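Local coordinates for glyoxalase family protein (Bacillus cereus, PDB 1ZSW) that binds a zinc ion and, as a glyoxalase-family protein of the vicinal oxygen chelate type, is probably a metal-dependent enzyme whose reaction is not established, at residues A[53-58]-A[165-170]; A[78-83]-A[161-166]; A[58-63]-A[70-75]. All coordinates share one frame; numbering follows the deposited sequence.

How the contacts relate
All three contacts are largely buried, and they run from the sheet around the zinc site out to the loop that follows strand 150-155. Contact 3 is the regular part, a backbone-bonded hairpin of strands 55-62 and 69-74. Contact 1 uses the start of the same strand 55-62 but meets a loop, through an arginine laid over a tryptophan face and one serine bond. Contact 2 joins two loops, where ring N-H groups grip a single carbonyl. Contacts 1 and 2 end on one continuous loop, 161-170, and Asp75 at the end of contact 3 ties to both Glu165 and Thr82. Trp167, Ser170 and His163 of that loop are partly exposed, as is Pro80, while Gly53 and Arg55 are buried.

Contact 1 of 3, residues A[53-58]-A[165-170]; sequences GLRRVK and ETWEKS
Arg55 lies flat on the indole of Trp167, and this face-on packing is the tight part of the contact. The aliphatic stem reaches the ring first: Arg55 CD sits 3.5 Å from the centroid of the six-membered ring of Trp167 and 3° off its normal, a CH-pi contact over the face. Beyond it the guanidinium continues over the outer rim, with Arg55 NE 3.1 Å from Trp167 CH2 and the two planes only 14° apart. CG of Arg55 is anti to the backbone N (chi1 -173°) and the chain runs extended to NE, which carries the whole side chain across the indole from CB outward. The charged end, still over the ring, is held by the carbonyls of Lys76, bonded to NH1, and Val308, bonded to NH2. On the other face of the indole the backbone N of Lys169 lies over the centre, part of the type I beta turn from Trp167 to Ser170 that folds back beneath its own tryptophan. In fold terms, strand 55-62, an outermost strand of the eight-stranded sheet, is joined here at its start to the loop between strands 150-155 and 180-188. Gly53, just after helix 41-51, adopts positive phi; Ser170 OG donates to Gly53 O at 2.6 Å, in the carbonyl plane on a lone pair, and also bonds to Val172 N. The less direct part is the NE1 edge of the indole, where a water joins the segments, donating to Leu54 O at 2.9 Å and accepting a weak bond from Trp167 NE1. The solvent side is the middle of the turn, where Glu168 and Lys169 are exposed, Glu168 reaching back through a salt bridge to Lys76.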
ATOM      1  N   GLY A  53       4.478   2.409  15.451  1.00 21.95           N
ATOM      2  CA  GLY A  53       4.728   3.832  15.609  1.00 21.12           C
ATOM      3  C   GLY A  53       4.148   4.742  14.542  1.00 19.53           C
ATOM      4  O   GLY A  53       4.560   5.892  14.449  1.00 22.82           O
ATOM      5  N   LEU A  54       3.278   4.201  13.670  1.00 19.23           N
ATOM      6  CA  LEU A  54       2.712   4.981  12.568  1.00 17.10           C
ATOM      7  C   LEU A  54       1.622   5.875  13.152  1.00 19.35           C
ATOM      8  O   LEU A  54       1.077   5.565  14.224  1.00 22.13           O
ATOM      9  CB  LEU A  54       2.075   4.085  11.497  1.00 17.58           C
ATOM     10  CG  LEU A  54       3.061   3.085  10.885  1.00 16.57           C
ATOM     11  CD1 LEU A  54       2.244   2.201   9.953  1.00 19.95           C
ATOM     12  CD2 LEU A  54       4.121   3.756  10.086  1.00 20.44           C
ATOM     13  N   ARG A  55       1.325   6.964  12.436  1.00 17.42           N
ATOM     14  CA  ARG A  55       0.183   7.804  12.846  1.00 18.09           C
ATOM     15  C   ARG A  55      -1.122   7.239  12.330  1.00 20.40           C
ATOM     16  O   ARG A  55      -1.182   6.845  11.170  1.00 20.16           O
ATOM     17  CB  ARG A  55       0.323   9.200  12.263  1.00 17.88           C
ATOM     18  CG  ARG A  55      -0.782  10.177  12.818  1.00 17.43           C
ATOM     19  CD  ARG A  55      -0.511  11.583  12.325  1.00 21.26           C
ATOM     20  NE  ARG A  55      -1.367  12.473  13.131  1.00 24.53           N
ATOM     21  CZ  ARG A  55      -1.451  13.789  12.997  1.00 30.13           C
ATOM     22  NH1 ARG A  55      -0.734  14.429  12.092  1.00 28.49           N
ATOM     23  NH2 ARG A  55      -2.250  14.456  13.820  1.00 27.76           N
ATOM     24  N   ARG A  56      -2.168   7.213  13.164  1.00 20.13           N
ATOM     25  CA  ARG A  56      -3.492   6.900  12.625  1.00 19.56           C
ATOM     26  C   ARG A  56      -3.987   8.168  11.990  1.00 23.14           C
ATOM     27  O   ARG A  56      -4.344   9.114  12.700  1.00 26.25           O
ATOM     28  CB  ARG A  56      -4.468   6.389  13.672  1.00 21.09           C
ATOM     29  CG  ARG A  56      -5.848   6.128  13.012  1.00 22.08           C
ATOM     30  CD  ARG A  56      -6.788   5.495  13.980  1.00 23.53           C
ATOM     31  NE  ARG A  56      -7.399   6.535  14.821  1.00 29.78           N
ATOM     32  CZ  ARG A  56      -7.412   6.528  16.151  1.00 38.60           C
ATOM     33  NH1 ARG A  56      -6.848   5.544  16.848  1.00 43.37           N
ATOM     34  NH2 ARG A  56      -8.019   7.513  16.798  1.00 40.61           N
ATOM     35  N   VAL A  57      -3.947   8.215  10.666  1.00 23.06           N
ATOM     36  CA  VAL A  57      -4.200   9.470   9.942  1.00 24.18           C
ATOM     37  C   VAL A  57      -5.673   9.646   9.622  1.00 26.11           C
ATOM     38  O   VAL A  57      -6.094  10.752   9.305  1.00 26.73           O
ATOM     39  CB  VAL A  57      -3.313   9.643   8.679  1.00 23.08           C
ATOM     40  CG1 VAL A  57      -1.846   9.763   9.093  1.00 24.56           C
ATOM     41  CG2 VAL A  57      -3.450   8.447   7.702  1.00 26.04           C
ATOM     42  N   LYS A  58      -6.447   8.563   9.657  1.00 23.79           N
ATOM     43  CA  LYS A  58      -7.881   8.663   9.391  1.00 25.01           C
ATOM     44  C   LYS A  58      -8.632   7.499   9.979  1.00 25.50           C
ATOM     45  O   LYS A  58      -8.248   6.324   9.826  1.00 24.70           O
ATOM     46  CB  LYS A  58      -8.186   8.786   7.885  1.00 27.29           C
ATOM     47  CG  LYS A  58      -9.499   9.560   7.590  1.00 32.86           C
ATOM     48  CD  LYS A  58      -9.122  10.943   7.002  1.00 42.47           C
ATOM     49  CE  LYS A  58     -10.130  12.036   7.295  1.00 46.74           C
ATOM     50  NZ  LYS A  58      -9.438  13.371   7.343  1.00 48.92           N
ATOM     51  N   GLU A 165       6.964  12.702   5.880  1.00 27.99           N
ATOM     52  CA  GLU A 165       7.382  13.351   7.129  1.00 30.07           C
ATOM     53  C   GLU A 165       7.227  12.458   8.333  1.00 29.01           C
ATOM     54  O   GLU A 165       6.156  11.896   8.567  1.00 26.62           O
ATOM     55  CB  GLU A 165       6.545  14.601   7.377  1.00 31.29           C
ATOM     56  CG  GLU A 165       6.866  15.733   6.458  1.00 36.97           C
ATOM     57  CD  GLU A 165       5.870  16.868   6.613  1.00 45.30           C
ATOM     58  OE1 GLU A 165       4.695  16.710   6.191  1.00 44.72           O
ATOM     59  OE2 GLU A 165       6.275  17.900   7.182  1.00 47.38           O
ATOM     60  N   THR A 166       8.272  12.364   9.143  1.00 30.38           N
ATOM     61  CA  THR A 166       8.170  11.576  10.363  1.00 31.00           C
ATOM     62  C   THR A 166       7.203  12.243  11.357  1.00 29.85           C
ATOM     63  O   THR A 166       6.931  13.449  11.313  1.00 31.57           O
ATOM     64  CB  THR A 166       9.562  11.332  11.024  1.00 33.24           C
ATOM     65  OG1 THR A 166      10.188  12.590  11.278  1.00 34.83           O
ATOM     66  CG2 THR A 166      10.488  10.495  10.102  1.00 35.25           C
ATOM     67  N   TRP A 167       6.689  11.411  12.244  1.00 28.93           N
ATOM     68  CA  TRP A 167       5.605  11.747  13.139  1.00 27.62           C
ATOM     69  C   TRP A 167       6.141  12.033  14.530  1.00 27.68           C
ATOM     70  O   TRP A 167       6.683  11.149  15.181  1.00 26.86           O
ATOM     71  CB  TRP A 167       4.657  10.546  13.131  1.00 27.44           C
ATOM     72  CG  TRP A 167       3.523  10.558  14.050  1.00 27.32           C
ATOM     73  CD1 TRP A 167       3.056   9.498  14.772  1.00 26.13           C
ATOM     74  CD2 TRP A 167       2.678  11.663  14.362  1.00 29.26           C
ATOM     75  NE1 TRP A 167       1.971   9.874  15.508  1.00 29.08           N
ATOM     76  CE2 TRP A 167       1.708  11.195  15.270  1.00 29.56           C
ATOM     77  CE3 TRP A 167       2.632  12.998  13.942  1.00 29.02           C
ATOM     78  CZ2 TRP A 167       0.708  12.013  15.783  1.00 29.63           C
ATOM     79  CZ3 TRP A 167       1.624  13.814  14.446  1.00 30.25           C
ATOM     80  CH2 TRP A 167       0.685  13.315  15.357  1.00 31.49           C
ATOM     81  N   GLU A 168       5.958  13.275  15.002  1.00 28.27           N
ATOM     82  CA  GLU A 168       6.589  13.718  16.251  1.00 28.20           C
ATOM     83  C   GLU A 168       5.972  13.145  17.531  1.00 26.95           C
ATOM     84  O   GLU A 168       6.552  13.275  18.615  1.00 28.24           O
ATOM     85  CB  GLU A 168       6.604  15.255  16.341  1.00 29.71           C
ATOM     86  CG  GLU A 168       5.214  15.889  16.535  1.00 34.99           C
ATOM     87  CD  GLU A 168       4.555  16.337  15.233  1.00 46.45           C
ATOM     88  OE1 GLU A 168       3.776  17.330  15.286  1.00 46.17           O
ATOM     89  OE2 GLU A 168       4.796  15.707  14.165  1.00 48.06           O
ATOM     90  N   LYS A 169       4.797  12.540  17.425  1.00 25.05           N
ATOM     91  CA  LYS A 169       4.137  11.935  18.587  1.00 24.83           C
ATOM     92  C   LYS A 169       4.179  10.412  18.570  1.00 22.14           C
ATOM     93  O   LYS A 169       3.485   9.752  19.338  1.00 23.64           O
ATOM     94  CB  LYS A 169       2.698  12.422  18.735  1.00 26.20           C
ATOM     95  CG  LYS A 169       2.609  13.882  19.090  1.00 30.25           C
ATOM     96  CD  LYS A 169       1.182  14.329  19.037  1.00 36.93           C
ATOM     97  CE  LYS A 169       1.107  15.835  18.839  1.00 44.40           C
ATOM     98  NZ  LYS A 169       1.099  16.584  20.124  1.00 52.20           N
ATOM     99  N   SER A 170       5.027   9.879  17.683  1.00 22.73           N
ATOM    100  CA  SER A 170       5.276   8.429  17.616  1.00 22.90           C
ATOM    101  C   SER A 170       5.971   7.897  18.864  1.00 23.55           C
ATOM    102  O   SER A 170       6.746   8.611  19.485  1.00 24.50           O
ATOM    103  CB  SER A 170       6.163   8.142  16.420  1.00 23.61           C
ATOM    104  OG  SER A 170       6.307   6.718  16.254  1.00 22.44           O
TER
HETATM  105  O   HOH W   1       1.766   7.118  16.517  1.00 31.03           O

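Contact 2 of 3, residues A[78-83]-A[161-166]; sequences GSPGTE and VEHWET
Two beta turns meet here, type II from Ser79 to Thr82 and type I from Val161 to Trp164, with the Ser79 and Trp164 CA atoms 6.3 Å apart. The carbonyl of Pro80, in the middle of the first turn, receives two ring N-H groups. His163 NE2 donates at 2.8 Å to Pro80 O, nearly straight at 170°, in the carbonyl plane and on a lone pair. Trp164 NE1 donates to the same oxygen at 3.0 Å, less straight and tilted 24° from the carbonyl plane, although the oxygen lies within the indole plane. Each bond should hold the rotation of its ring. Thr82 CG2 presses on one face of the indole, a CH-pi contact 3.3 Å from the centroid of the five-membered ring of Trp164, while CB of Val161 covers the opposite face near its rim. With chi1 of 74°, Thr82 OG1 lies between its own backbone N and carbonyl carbon and donates to Ser79 O at 2.8 Å; that oxygen also takes the turn bond from Thr82 N. Ser79 OG touches the edge of the imidazole, 3.1 Å from His163 CD2, but its polar partner is Asp75. Gly81, at positive phi, lies against the indole, its O 3.5 Å from Trp164 CZ2. Gly81 further bonds through its backbone to His32 and Met181, next in sequence to zinc ligand His33 and within strand 180-188. The contact thus docks the connection between strands 69-74 and 83-88, in the first glyoxalase-family region, against the long loop leading into strand 180-188.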
ATOM      1  N   GLY A  78      -0.244  11.233   6.379  1.00 25.68           N
ATOM      2  CA  GLY A  78      -0.804  10.135   5.613  1.00 23.51           C
ATOM      3  C   GLY A  78      -0.492  10.326   4.147  1.00 24.02           C
ATOM      4  O   GLY A  78      -1.320  10.000   3.282  1.00 26.50           O
ATOM      5  N   SER A  79       0.710  10.799   3.835  1.00 21.65           N
ATOM      6  CA  SER A  79       1.024  11.153   2.442  1.00 21.67           C
ATOM      7  C   SER A  79       1.087   9.907   1.533  1.00 22.38           C
ATOM      8  O   SER A  79       1.314   8.799   2.040  1.00 21.30           O
ATOM      9  CB  SER A  79       2.299  11.948   2.377  1.00 25.39           C
ATOM     10  OG  SER A  79       3.363  11.149   2.769  1.00 27.97           O
ATOM     11  N   PRO A  80       0.832  10.077   0.228  1.00 21.38           N
ATOM     12  CA  PRO A  80       0.921   8.968  -0.719  1.00 19.70           C
ATOM     13  C   PRO A  80       2.245   8.235  -0.564  1.00 20.16           C
ATOM     14  O   PRO A  80       3.332   8.861  -0.491  1.00 19.88           O
ATOM     15  CB  PRO A  80       0.867   9.658  -2.074  1.00 20.66           C
ATOM     16  CG  PRO A  80      -0.130  10.806  -1.801  1.00 21.57           C
ATOM     17  CD  PRO A  80       0.337  11.313  -0.439  1.00 23.02           C
ATOM     18  N   GLY A  81       2.153   6.912  -0.544  1.00 17.44           N
ATOM     19  CA  GLY A  81       3.386   6.146  -0.331  1.00 16.68           C
ATOM     20  C   GLY A  81       3.563   5.650   1.104  1.00 20.68           C
ATOM     21  O   GLY A  81       4.397   4.760   1.355  1.00 20.91           O
ATOM     22  N   THR A  82       2.800   6.188   2.051  1.00 18.61           N
ATOM     23  CA  THR A  82       2.999   5.836   3.444  1.00 17.04           C
ATOM     24  C   THR A  82       1.793   5.121   4.042  1.00 17.48           C
ATOM     25  O   THR A  82       1.871   4.600   5.158  1.00 19.82           O
ATOM     26  CB  THR A  82       3.330   7.090   4.348  1.00 17.98           C
ATOM     27  OG1 THR A  82       2.141   7.879   4.549  1.00 20.01           O
ATOM     28  CG2 THR A  82       4.446   7.912   3.757  1.00 18.10           C
ATOM     29  N   GLU A  83       0.694   5.066   3.273  0.60 18.19           N
ATOM     30  CA  GLU A  83      -0.605   4.718   3.791  0.60 18.94           C
ATOM     31  C   GLU A  83      -0.851   3.213   3.767  0.60 17.00           C
ATOM     32  O   GLU A  83      -0.864   2.618   2.674  0.60 16.09           O
ATOM     33  CB  GLU A  83      -1.680   5.355   2.885  0.60 19.30           C
ATOM     34  CG  GLU A  83      -1.538   6.873   2.701  0.60 22.87           C
ATOM     35  CD  GLU A  83      -2.449   7.422   1.605  0.60 24.18           C
ATOM     36  OE1 GLU A  83      -3.424   6.727   1.227  0.60 28.30           O
ATOM     37  OE2 GLU A  83      -2.170   8.534   1.107  0.60 24.63           O
ATOM     38  N   VAL A 161      10.588   9.509  -0.405  1.00 30.23           N
ATOM     39  CA  VAL A 161       9.748  10.374  -1.237  1.00 29.21           C
ATOM     40  C   VAL A 161       9.803  11.750  -0.587  1.00 31.79           C
ATOM     41  O   VAL A 161       9.665  11.850   0.631  1.00 30.92           O
ATOM     42  CB  VAL A 161       8.304   9.837  -1.265  1.00 29.18           C
ATOM     43  CG1 VAL A 161       7.313  10.854  -1.862  1.00 25.92           C
ATOM     44  CG2 VAL A 161       8.268   8.551  -2.048  1.00 27.43           C
ATOM     45  N   GLU A 162      10.022  12.800  -1.376  1.00 31.78           N
ATOM     46  CA  GLU A 162      10.212  14.132  -0.792  1.00 35.48           C
ATOM     47  C   GLU A 162       9.121  14.535   0.206  1.00 34.10           C
ATOM     48  O   GLU A 162       9.419  15.117   1.254  1.00 36.13           O
ATOM     49  CB  GLU A 162      10.428  15.219  -1.857  1.00 37.71           C
ATOM     50  CG  GLU A 162      10.438  16.654  -1.270  1.00 44.09           C
ATOM     51  CD  GLU A 162      11.412  17.597  -1.956  1.00 55.22           C
ATOM     52  OE1 GLU A 162      11.082  18.798  -2.066  1.00 60.09           O
ATOM     53  OE2 GLU A 162      12.508  17.151  -2.373  1.00 58.89           O
ATOM     54  N   HIS A 163       7.869  14.221  -0.094  1.00 32.17           N
ATOM     55  CA  HIS A 163       6.779  14.684   0.771  1.00 31.39           C
ATOM     56  C   HIS A 163       6.579  13.923   2.090  1.00 30.31           C
ATOM     57  O   HIS A 163       5.837  14.380   2.942  1.00 32.00           O
ATOM     58  CB  HIS A 163       5.451  14.828   0.019  1.00 31.80           C
ATOM     59  CG  HIS A 163       4.882  13.544  -0.494  1.00 32.56           C
ATOM     60  ND1 HIS A 163       4.575  13.345  -1.822  1.00 31.86           N
ATOM     61  CD2 HIS A 163       4.530  12.401   0.144  1.00 32.40           C
ATOM     62  CE1 HIS A 163       4.080  12.130  -1.988  1.00 32.79           C
ATOM     63  NE2 HIS A 163       4.037  11.538  -0.809  1.00 26.20           N
ATOM     64  N   TRP A 164       7.249  12.786   2.264  1.00 28.52           N
ATOM     65  CA  TRP A 164       7.145  12.045   3.523  1.00 27.70           C
ATOM     66  C   TRP A 164       7.652  12.838   4.745  1.00 28.22           C
ATOM     67  O   TRP A 164       8.640  13.564   4.643  1.00 29.40           O
ATOM     68  CB  TRP A 164       7.922  10.735   3.411  1.00 26.18           C
ATOM     69  CG  TRP A 164       7.335   9.734   2.436  1.00 25.93           C
ATOM     70  CD1 TRP A 164       6.146   9.821   1.751  1.00 26.68           C
ATOM     71  CD2 TRP A 164       7.903   8.460   2.094  1.00 23.78           C
ATOM     72  NE1 TRP A 164       5.966   8.700   0.983  1.00 22.52           N
ATOM     73  CE2 TRP A 164       7.026   7.843   1.185  1.00 23.55           C
ATOM     74  CE3 TRP A 164       9.084   7.792   2.457  1.00 25.28           C
ATOM     75  CZ2 TRP A 164       7.278   6.575   0.642  1.00 23.72           C
ATOM     76  CZ3 TRP A 164       9.352   6.534   1.902  1.00 26.08           C
ATOM     77  CH2 TRP A 164       8.443   5.937   1.010  1.00 24.05           C
ATOM     78  N   GLU A 165       6.964  12.702   5.880  1.00 27.99           N
ATOM     79  CA  GLU A 165       7.382  13.351   7.129  1.00 30.07           C
ATOM     80  C   GLU A 165       7.227  12.458   8.333  1.00 29.01           C
ATOM     81  O   GLU A 165       6.156  11.896   8.567  1.00 26.62           O
ATOM     82  CB  GLU A 165       6.545  14.601   7.377  1.00 31.29           C
ATOM     83  CG  GLU A 165       6.866  15.733   6.458  1.00 36.97           C
ATOM     84  CD  GLU A 165       5.870  16.868   6.613  1.00 45.30           C
ATOM     85  OE1 GLU A 165       4.695  16.710   6.191  1.00 44.72           O
ATOM     86  OE2 GLU A 165       6.275  17.900   7.182  1.00 47.38           O
ATOM     87  N   THR A 166       8.272  12.364   9.143  1.00 30.38           N
ATOM     88  CA  THR A 166       8.170  11.576  10.363  1.00 31.00           C
ATOM     89  C   THR A 166       7.203  12.243  11.357  1.00 29.85           C
ATOM     90  O   THR A 166       6.931  13.449  11.313  1.00 31.57           O
ATOM     91  CB  THR A 166       9.562  11.332  11.024  1.00 33.24           C
ATOM     92  OG1 THR A 166      10.188  12.590  11.278  1.00 34.83           O
ATOM     93  CG2 THR A 166      10.488  10.495  10.102  1.00 35.25           C
TER

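Contact 3 of 3, residues A[58-63]-A[70-75]; sequences KMTVNQ and HLFYGD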
ATOM      1  N   LYS A  58      -6.447   8.563   9.657  1.00 23.79           N
ATOM      2  CA  LYS A  58      -7.881   8.663   9.391  1.00 25.01           C
ATOM      3  C   LYS A  58      -8.632   7.499   9.979  1.00 25.50           C
ATOM      4  O   LYS A  58      -8.248   6.324   9.826  1.00 24.70           O
ATOM      5  CB  LYS A  58      -8.186   8.786   7.885  1.00 27.29           C
ATOM      6  CG  LYS A  58      -9.499   9.560   7.590  1.00 32.86           C
ATOM      7  CD  LYS A  58      -9.122  10.943   7.002  1.00 42.47           C
ATOM      8  CE  LYS A  58     -10.130  12.036   7.295  1.00 46.74           C
ATOM      9  NZ  LYS A  58      -9.438  13.371   7.343  1.00 48.92           N
ATOM     10  N   MET A  59      -9.690   7.825  10.699  1.00 23.30           N
ATOM     11  CA  MET A  59     -10.584   6.846  11.261  1.00 23.28           C
ATOM     12  C   MET A  59     -11.901   7.140  10.585  1.00 24.78           C
ATOM     13  O   MET A  59     -12.530   8.167  10.876  1.00 23.90           O
ATOM     14  CB  MET A  59     -10.700   7.026  12.773  1.00 24.89           C
ATOM     15  CG  MET A  59     -11.713   6.139  13.428  1.00 25.86           C
ATOM     16  SD  MET A  59     -11.519   6.106  15.231  1.00 35.74           S
ATOM     17  CE  MET A  59     -11.749   7.836  15.643  1.00 37.02           C
ATOM     18  N   THR A  60     -12.303   6.258   9.682  1.00 22.97           N
ATOM     19  CA  THR A  60     -13.558   6.490   8.901  1.00 24.78           C
ATOM     20  C   THR A  60     -14.285   5.172   8.688  1.00 25.91           C
ATOM     21  O   THR A  60     -14.090   4.215   9.471  1.00 25.45           O
ATOM     22  CB  THR A  60     -13.250   7.309   7.613  1.00 26.30           C
ATOM     23  OG1 THR A  60     -14.469   7.728   6.957  1.00 25.97           O
ATOM     24  CG2 THR A  60     -12.393   6.514   6.645  1.00 24.64           C
ATOM     25  N   VAL A  61     -15.173   5.139   7.686  1.00 26.34           N
ATOM     26  CA  VAL A  61     -15.928   3.932   7.322  1.00 27.20           C
ATOM     27  C   VAL A  61     -15.737   3.648   5.844  1.00 27.39           C
ATOM     28  O   VAL A  61     -15.335   4.535   5.078  1.00 28.50           O
ATOM     29  CB  VAL A  61     -17.437   4.036   7.673  1.00 28.51           C
ATOM     30  CG1 VAL A  61     -17.649   4.158   9.204  1.00 30.57           C
ATOM     31  CG2 VAL A  61     -18.145   5.169   6.895  1.00 27.46           C
ATOM     32  N   ASN A  62     -15.947   2.389   5.470  1.00 28.36           N
ATOM     33  CA  ASN A  62     -15.898   1.948   4.076  1.00 29.02           C
ATOM     34  C   ASN A  62     -16.972   2.726   3.341  1.00 31.62           C
ATOM     35  O   ASN A  62     -18.139   2.667   3.724  1.00 30.03           O
ATOM     36  CB  ASN A  62     -16.157   0.444   4.027  1.00 29.29           C
ATOM     37  CG  ASN A  62     -16.105  -0.147   2.606  1.00 32.43           C
ATOM     38  OD1 ASN A  62     -16.134   0.566   1.612  1.00 37.78           O
ATOM     39  ND2 ASN A  62     -16.033  -1.479   2.526  1.00 30.18           N
ATOM     40  N   GLN A  63     -16.559   3.499   2.336  1.00 33.49           N
ATOM     41  CA  GLN A  63     -17.496   4.382   1.631  1.00 37.74           C
ATOM     42  C   GLN A  63     -18.564   3.573   0.908  1.00 39.37           C
ATOM     43  O   GLN A  63     -19.664   4.070   0.691  1.00 41.51           O
ATOM     44  CB  GLN A  63     -16.766   5.341   0.672  1.00 35.93           C
ATOM     45  CG  GLN A  63     -15.915   6.389   1.414  1.00 37.40           C
ATOM     46  CD  GLN A  63     -15.035   7.241   0.498  1.00 39.01           C
ATOM     47  OE1 GLN A  63     -14.073   7.872   0.952  1.00 43.65           O
ATOM     48  NE2 GLN A  63     -15.362   7.276  -0.780  1.00 39.77           N
ATOM     49  N   HIS A  70     -12.926   1.741   8.476  1.00 20.13           N
ATOM     50  CA  HIS A  70     -11.804   1.816   7.571  1.00 20.46           C
ATOM     51  C   HIS A  70     -10.763   2.710   8.265  1.00 21.37           C
ATOM     52  O   HIS A  70     -10.980   3.898   8.489  1.00 20.58           O
ATOM     53  CB  HIS A  70     -12.229   2.355   6.186  1.00 22.60           C
ATOM     54  CG  HIS A  70     -11.192   2.204   5.123  1.00 22.41           C
ATOM     55  ND1 HIS A  70     -11.280   2.839   3.898  1.00 26.76           N
ATOM     56  CD2 HIS A  70     -10.021   1.515   5.109  1.00 26.70           C
ATOM     57  CE1 HIS A  70     -10.228   2.516   3.163  1.00 28.84           C
ATOM     58  NE2 HIS A  70      -9.444   1.727   3.878  1.00 26.93           N
ATOM     59  N   LEU A  71      -9.626   2.126   8.658  1.00 20.29           N
ATOM     60  CA  LEU A  71      -8.601   2.847   9.392  1.00 19.71           C
ATOM     61  C   LEU A  71      -7.330   3.022   8.553  1.00 20.41           C
ATOM     62  O   LEU A  71      -6.880   2.064   7.891  1.00 20.35           O
ATOM     63  CB  LEU A  71      -8.244   2.066  10.677  1.00 19.31           C
ATOM     64  CG  LEU A  71      -9.387   1.520  11.539  1.00 23.51           C
ATOM     65  CD1 LEU A  71      -8.754   0.881  12.732  1.00 27.53           C
ATOM     66  CD2 LEU A  71     -10.326   2.650  11.986  1.00 26.49           C
ATOM     67  N   PHE A  72      -6.807   4.255   8.449  0.60 18.70           N
ATOM     68  CA  PHE A  72      -5.554   4.477   7.712  0.60 18.94           C
ATOM     69  C   PHE A  72      -4.484   4.823   8.725  0.60 18.68           C
ATOM     70  O   PHE A  72      -4.738   5.522   9.738  0.60 17.24           O
ATOM     71  CB  PHE A  72      -5.601   5.680   6.729  0.60 19.59           C
ATOM     72  CG  PHE A  72      -6.456   5.489   5.495  0.60 22.25           C
ATOM     73  CD1 PHE A  72      -7.842   5.579   5.575  0.60 25.55           C
ATOM     74  CD2 PHE A  72      -5.862   5.308   4.239  0.60 23.74           C
ATOM     75  CE1 PHE A  72      -8.634   5.457   4.430  0.60 28.73           C
ATOM     76  CE2 PHE A  72      -6.648   5.179   3.076  0.60 23.80           C
ATOM     77  CZ  PHE A  72      -8.039   5.252   3.179  0.60 29.09           C
ATOM     78  N   TYR A  73      -3.288   4.292   8.455  1.00 17.40           N
ATOM     79  CA  TYR A  73      -2.039   4.635   9.160  1.00 17.89           C
ATOM     80  C   TYR A  73      -1.007   5.119   8.151  1.00 18.17           C
ATOM     81  O   TYR A  73      -0.978   4.673   6.997  1.00 19.06           O
ATOM     82  CB  TYR A  73      -1.510   3.373   9.859  1.00 17.46           C
ATOM     83  CG  TYR A  73      -2.540   2.707  10.762  1.00 16.20           C
ATOM     84  CD1 TYR A  73      -3.375   1.686  10.274  1.00 20.88           C
ATOM     85  CD2 TYR A  73      -2.729   3.141  12.103  1.00 18.80           C
ATOM     86  CE1 TYR A  73      -4.323   1.066  11.072  1.00 20.59           C
ATOM     87  CE2 TYR A  73      -3.708   2.529  12.916  1.00 18.89           C
ATOM     88  CZ  TYR A  73      -4.490   1.495  12.384  1.00 20.71           C
ATOM     89  OH  TYR A  73      -5.438   0.842  13.121  1.00 26.26           O
ATOM     90  N   GLY A  74      -0.117   5.994   8.580  1.00 16.29           N
ATOM     91  CA  GLY A  74       0.936   6.468   7.706  1.00 17.07           C
ATOM     92  C   GLY A  74       1.830   7.434   8.422  1.00 17.88           C
ATOM     93  O   GLY A  74       2.018   7.333   9.617  1.00 19.33           O
ATOM     94  N   ASP A  75       2.362   8.365   7.655  1.00 17.73           N
ATOM     95  CA  ASP A  75       3.289   9.360   8.179  1.00 18.68           C
ATOM     96  C   ASP A  75       2.495  10.526   8.776  1.00 20.07           C
ATOM     97  O   ASP A  75       1.301  10.414   8.984  1.00 20.68           O
ATOM     98  CB  ASP A  75       4.315   9.809   7.112  1.00 19.91           C
ATOM     99  CG  ASP A  75       3.741  10.727   6.042  1.00 20.49           C
ATOM    100  OD1 ASP A  75       2.518  10.877   5.996  1.00 22.47           O
ATOM    101  OD2 ASP A  75       4.530  11.280   5.225  1.00 25.75           O
TER
HETATM  102  O   HOH W   2     -13.314   4.652   3.228  1.00 44.60           O
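Backbone hydrogen bonds carry most of this contact between Lys58-Asn62 and His70-Gly74, whose axes come within 4.8 Å at 146°. Thr60 and His70 form a hydrogen-bonded antiparallel pair: His70 N donates to Thr60 O at 2.9 Å from well above the carbonyl plane, and Thr60 N donates to His70 O at 3.0 Å. The pair of Lys58 and Phe72 is lopsided, with Phe72 N strongly bonded to Lys58 O at 2.9 Å but Lys58 N only weakly to Phe72 O. This is consistent with the classic beta bulge in which Val57 and Lys58 both face Phe72. Apolar packing divides over the two faces of the sheet. On the face where Leu71 meets helix 41-51, Met59 and Leu71 lie side by side and point the same way, Met59 CG 4.0 Å from Leu71 CD2. On the other face, Thr60 and His70 likewise lie side by side, with Thr60 CG2 3.5 Å from His70 O, and Phe72 packs near Lys58 CB. Polar ends are held mostly from outside: Lys58 by a salt bridge to Asp305, Thr60 OG1 by Asp316 O, and His70 NE2 by Ser85. A water bridges the strands, 2.7 Å from Val61 O as donor, and lies in the imidazole plane near His70 ND1. The His70 side chain is about 6 Å from the zinc ion at nearest atoms. This is an antiparallel beta hairpin with a classic bulge, at the margin of the glyoxalase-family sheet, with His70 and Phe72 on the face toward the metal site of His33, His246 and Glu294.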